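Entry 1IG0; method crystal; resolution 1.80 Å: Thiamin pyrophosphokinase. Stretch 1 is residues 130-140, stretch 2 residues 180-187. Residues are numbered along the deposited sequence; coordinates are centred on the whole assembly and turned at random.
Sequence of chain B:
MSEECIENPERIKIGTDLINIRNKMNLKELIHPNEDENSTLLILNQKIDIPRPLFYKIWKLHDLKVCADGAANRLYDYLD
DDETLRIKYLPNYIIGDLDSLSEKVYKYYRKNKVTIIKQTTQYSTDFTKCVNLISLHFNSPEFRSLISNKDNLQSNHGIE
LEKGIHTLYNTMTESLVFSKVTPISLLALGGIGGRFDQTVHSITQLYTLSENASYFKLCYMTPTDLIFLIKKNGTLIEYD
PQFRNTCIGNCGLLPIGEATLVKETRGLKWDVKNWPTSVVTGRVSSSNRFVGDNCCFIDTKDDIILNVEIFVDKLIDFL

Stretch 1 130-140: CVNLISLHFNS
Stretch 2 (180-187) KVTPISLL

The contact between residues 130-140 and 180-187 of thiamin pyrophosphokinase is a small helix-on-strand packing, apolar along most of its length and closed at one end by an asparagine that reaches the opposing backbone through two waters. It illustrates a general pattern of α/β architecture: a helix packs on a strand through apolar side chains, and a polar side chain at the margin can be served by water.

The helix occupies residues 130-139, having begun earlier in the chain, and Ser140 is the first residue to leave helical torsions (phi/psi -124/95). The helix's i to i-4 hydrogen bonds run from Ile134 N to Cys130 O (2.7 Å) through to Ser140 N to Leu136 O (2.9 Å). The phi/psi pairs stay close to -62/-43 as far as His137, then drift to -87/-29 at Phe138 and -111/-1 at Asn139. In the second stretch, Val181, Thr182 and Pro183 are extended, with phi between -80 and -59 and psi between 131 and 151, and lead into the strand 184-187, with phi/psi -123/107 at Ile184, -78/112 at Ser185, -112/118 at Leu186 and -111/124 at Leu187. Helix and strand run roughly antiparallel, at 147°, with their axes 11.0 Å apart at closest approach. The register follows: Val131 CA lies 9.3 Å from Leu186 CA, Ser135 CA 8.3 Å from Ile184 CA, and Asn139 CA 7.5 Å from Val181 CA.

Strand alternation selects the residues that meet the helix. Ile184 and Leu186 point toward it, whereas Ser185 and Leu187 are out of reach. Ile184 (chi1 m, chi2 t) has the largest area covered by the partner stretch. Ile184 CD1 lies 3.9 Å from Phe138 CD1, approaching the ring obliquely, and 4.4 Å from the backbone atom Ser135 CA, while Ile184 CG2 is 4.2 Å from Ile134 CG2. Leu186 (chi1 t, chi2 p) places CD1 3.9 Å from Ile134 CD1 and CD2 4.2 Å from Val131 CG1. Ile134 (m, t) thus touches both strand residues. The CA-to-CB bond of Val131 (chi1 m) points sideways, and Phe138 adopts chi1 m with chi2 at 117°. The four side-chain pairs are apolar van der Waals contacts; the whole interface buries 301 Å², both sides summed.

No direct hydrogen bond crosses the interface, so the polar link is indirect. Asn139 points toward the second stretch with chi1 m (-50°) and chi2 -51°. Within the helix Asn139 ND2 donates to Ser135 OG, one turn back, at 3.1 Å, while OD1 accepts from two waters. One water donates to Asn139 OD1 and to Thr182 O, both at 2.7 Å; the other donates to Asn139 OD1 at 2.9 Å and accepts from Thr182 N at 3.0 Å. Both polar backbone atoms of Thr182 are therefore bridged to a single side-chain oxygen. Beside this bridge, Val181 (chi1 t) sets CG1 3.5 Å from Asn139 OD1, and Asn139 ND2 lies 4.1 Å from Ile184 CD1.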

# COMPACT_ATOMS: atom_id res chain seq x y z
N CYS B 130 10.36 10.26 -14.51
CA CYS B 130 9.51 9.82 -15.61
C CYS B 130 8.43 10.82 -15.98
O CYS B 130 8.28 11.16 -17.15
CB CYS B 130 8.88 8.47 -15.28
SG CYS B 130 10.03 7.08 -15.30
N VAL B 131 7.66 11.29 -15.00
CA VAL B 131 6.59 12.24 -15.30
C VAL B 131 7.13 13.56 -15.85
O VAL B 131 6.50 14.19 -16.70
CB VAL B 131 5.70 12.51 -14.06
CG1 VAL B 131 4.92 11.25 -13.70
CG2 VAL B 131 6.55 12.96 -12.89
N ASN B 132 8.30 13.98 -15.37
CA ASN B 132 8.90 15.21 -15.88
C ASN B 132 9.23 14.97 -17.35
O ASN B 132 8.98 15.82 -18.20
CB ASN B 132 10.19 15.55 -15.12
CG ASN B 132 9.92 16.23 -13.79
OD1 ASN B 132 10.86 16.61 -13.08
ND2 ASN B 132 8.65 16.39 -13.44
N LEU B 133 9.80 13.81 -17.63
CA LEU B 133 10.17 13.41 -18.98
C LEU B 133 8.94 13.34 -19.87
O LEU B 133 8.94 13.85 -21.00
CB LEU B 133 10.86 12.05 -18.96
CG LEU B 133 11.03 11.35 -20.31
CD1 LEU B 133 11.96 12.16 -21.20
CD2 LEU B 133 11.60 9.95 -20.09
N ILE B 134 7.89 12.70 -19.37
CA ILE B 134 6.65 12.55 -20.12
C ILE B 134 6.06 13.90 -20.52
O ILE B 134 5.65 14.10 -21.66
CB ILE B 134 5.62 11.75 -19.31
CG1 ILE B 134 6.10 10.30 -19.16
CG2 ILE B 134 4.26 11.79 -20.00
CD1 ILE B 134 5.30 9.47 -18.18
N SER B 135 6.03 14.84 -19.57
CA SER B 135 5.49 16.16 -19.86
C SER B 135 6.34 16.87 -20.91
O SER B 135 5.82 17.49 -21.83
CB SER B 135 5.43 17.01 -18.59
OG SER B 135 4.73 18.22 -18.83
N LEU B 136 7.66 16.78 -20.77
CA LEU B 136 8.57 17.40 -21.73
C LEU B 136 8.33 16.81 -23.12
O LEU B 136 8.27 17.54 -24.12
CB LEU B 136 10.02 17.16 -21.32
CG LEU B 136 10.57 18.03 -20.18
CD1 LEU B 136 11.95 17.53 -19.76
CD2 LEU B 136 10.63 19.49 -20.64
N HIS B 137 8.20 15.49 -23.19
CA HIS B 137 7.96 14.81 -24.46
C HIS B 137 6.76 15.38 -25.20
O HIS B 137 6.83 15.65 -26.40
CB HIS B 137 7.73 13.31 -24.22
CG HIS B 137 7.32 12.57 -25.46
ND1 HIS B 137 8.23 12.10 -26.38
CD2 HIS B 137 6.10 12.26 -25.94
CE1 HIS B 137 7.59 11.54 -27.38
NE2 HIS B 137 6.29 11.62 -27.14
N PHE B 138 5.65 15.55 -24.49
CA PHE B 138 4.43 16.05 -25.10
C PHE B 138 4.27 17.57 -25.15
O PHE B 138 3.63 18.09 -26.06
CB PHE B 138 3.20 15.48 -24.37
CG PHE B 138 2.94 14.03 -24.67
CD1 PHE B 138 3.00 13.08 -23.65
CD2 PHE B 138 2.64 13.61 -25.96
CE1 PHE B 138 2.75 11.73 -23.92
CE2 PHE B 138 2.39 12.27 -26.24
CZ PHE B 138 2.44 11.33 -25.22
N ASN B 139 4.87 18.28 -24.20
CA ASN B 139 4.69 19.72 -24.15
C ASN B 139 5.87 20.63 -24.48
O ASN B 139 5.72 21.86 -24.47
CB ASN B 139 4.10 20.10 -22.79
CG ASN B 139 2.88 19.26 -22.43
OD1 ASN B 139 1.95 19.14 -23.23
ND2 ASN B 139 2.88 18.69 -21.23
N SER B 140 7.03 20.06 -24.76
CA SER B 140 8.19 20.87 -25.09
C SER B 140 8.77 20.50 -26.45
O SER B 140 9.57 19.57 -26.56
CB SER B 140 9.28 20.73 -24.02
OG SER B 140 10.46 21.42 -24.41
N LYS B 180 -4.39 25.30 -21.21
CA LYS B 180 -4.38 24.94 -22.62
C LYS B 180 -3.52 23.73 -22.95
O LYS B 180 -3.30 23.41 -24.12
CB LYS B 180 -3.91 26.14 -23.45
CG LYS B 180 -4.80 27.36 -23.32
CD LYS B 180 -6.22 27.06 -23.81
CE LYS B 180 -7.12 28.27 -23.64
NZ LYS B 180 -8.50 28.01 -24.14
N VAL B 181 -3.03 23.05 -21.92
CA VAL B 181 -2.20 21.87 -22.12
C VAL B 181 -3.08 20.66 -22.41
O VAL B 181 -4.06 20.42 -21.71
CB VAL B 181 -1.35 21.56 -20.87
CG1 VAL B 181 -0.60 20.24 -21.06
CG2 VAL B 181 -0.37 22.69 -20.61
N THR B 182 -2.74 19.92 -23.46
CA THR B 182 -3.51 18.73 -23.82
C THR B 182 -3.37 17.72 -22.69
O THR B 182 -2.27 17.45 -22.22
CB THR B 182 -2.99 18.10 -25.13
OG1 THR B 182 -3.14 19.03 -26.20
CG2 THR B 182 -3.78 16.83 -25.46
N PRO B 183 -4.50 17.16 -22.22
CA PRO B 183 -4.46 16.18 -21.14
C PRO B 183 -3.61 14.96 -21.47
O PRO B 183 -3.47 14.59 -22.64
CB PRO B 183 -5.93 15.81 -20.96
CG PRO B 183 -6.64 17.07 -21.36
CD PRO B 183 -5.89 17.47 -22.60
N ILE B 184 -3.03 14.35 -20.45
CA ILE B 184 -2.20 13.17 -20.63
C ILE B 184 -2.76 12.03 -19.79
O ILE B 184 -2.64 12.04 -18.56
CB ILE B 184 -0.74 13.42 -20.19
CG1 ILE B 184 -0.13 14.54 -21.03
CG2 ILE B 184 0.08 12.14 -20.36
CD1 ILE B 184 1.29 14.91 -20.62
N SER B 185 -3.37 11.05 -20.45
CA SER B 185 -3.92 9.90 -19.76
C SER B 185 -2.75 8.99 -19.43
O SER B 185 -2.13 8.41 -20.32
CB SER B 185 -4.93 9.17 -20.65
OG SER B 185 -5.53 8.09 -19.94
N LEU B 186 -2.45 8.87 -18.14
CA LEU B 186 -1.32 8.06 -17.68
C LEU B 186 -1.73 6.82 -16.90
O LEU B 186 -2.35 6.91 -15.84
CB LEU B 186 -0.40 8.94 -16.83
CG LEU B 186 0.85 8.34 -16.19
CD1 LEU B 186 1.82 7.88 -17.27
CD2 LEU B 186 1.50 9.39 -15.29
N LEU B 187 -1.37 5.65 -17.43
CA LEU B 187 -1.67 4.38 -16.78
C LEU B 187 -0.34 3.80 -16.31
O LEU B 187 0.57 3.61 -17.11
CB LEU B 187 -2.35 3.42 -17.76
CG LEU B 187 -2.91 2.12 -17.18
CD1 LEU B 187 -4.00 2.44 -16.16
CD2 LEU B 187 -3.46 1.26 -18.30
O HOH W 1 0.20 17.04 -23.24
O HOH W 2 -0.17 20.37 -24.87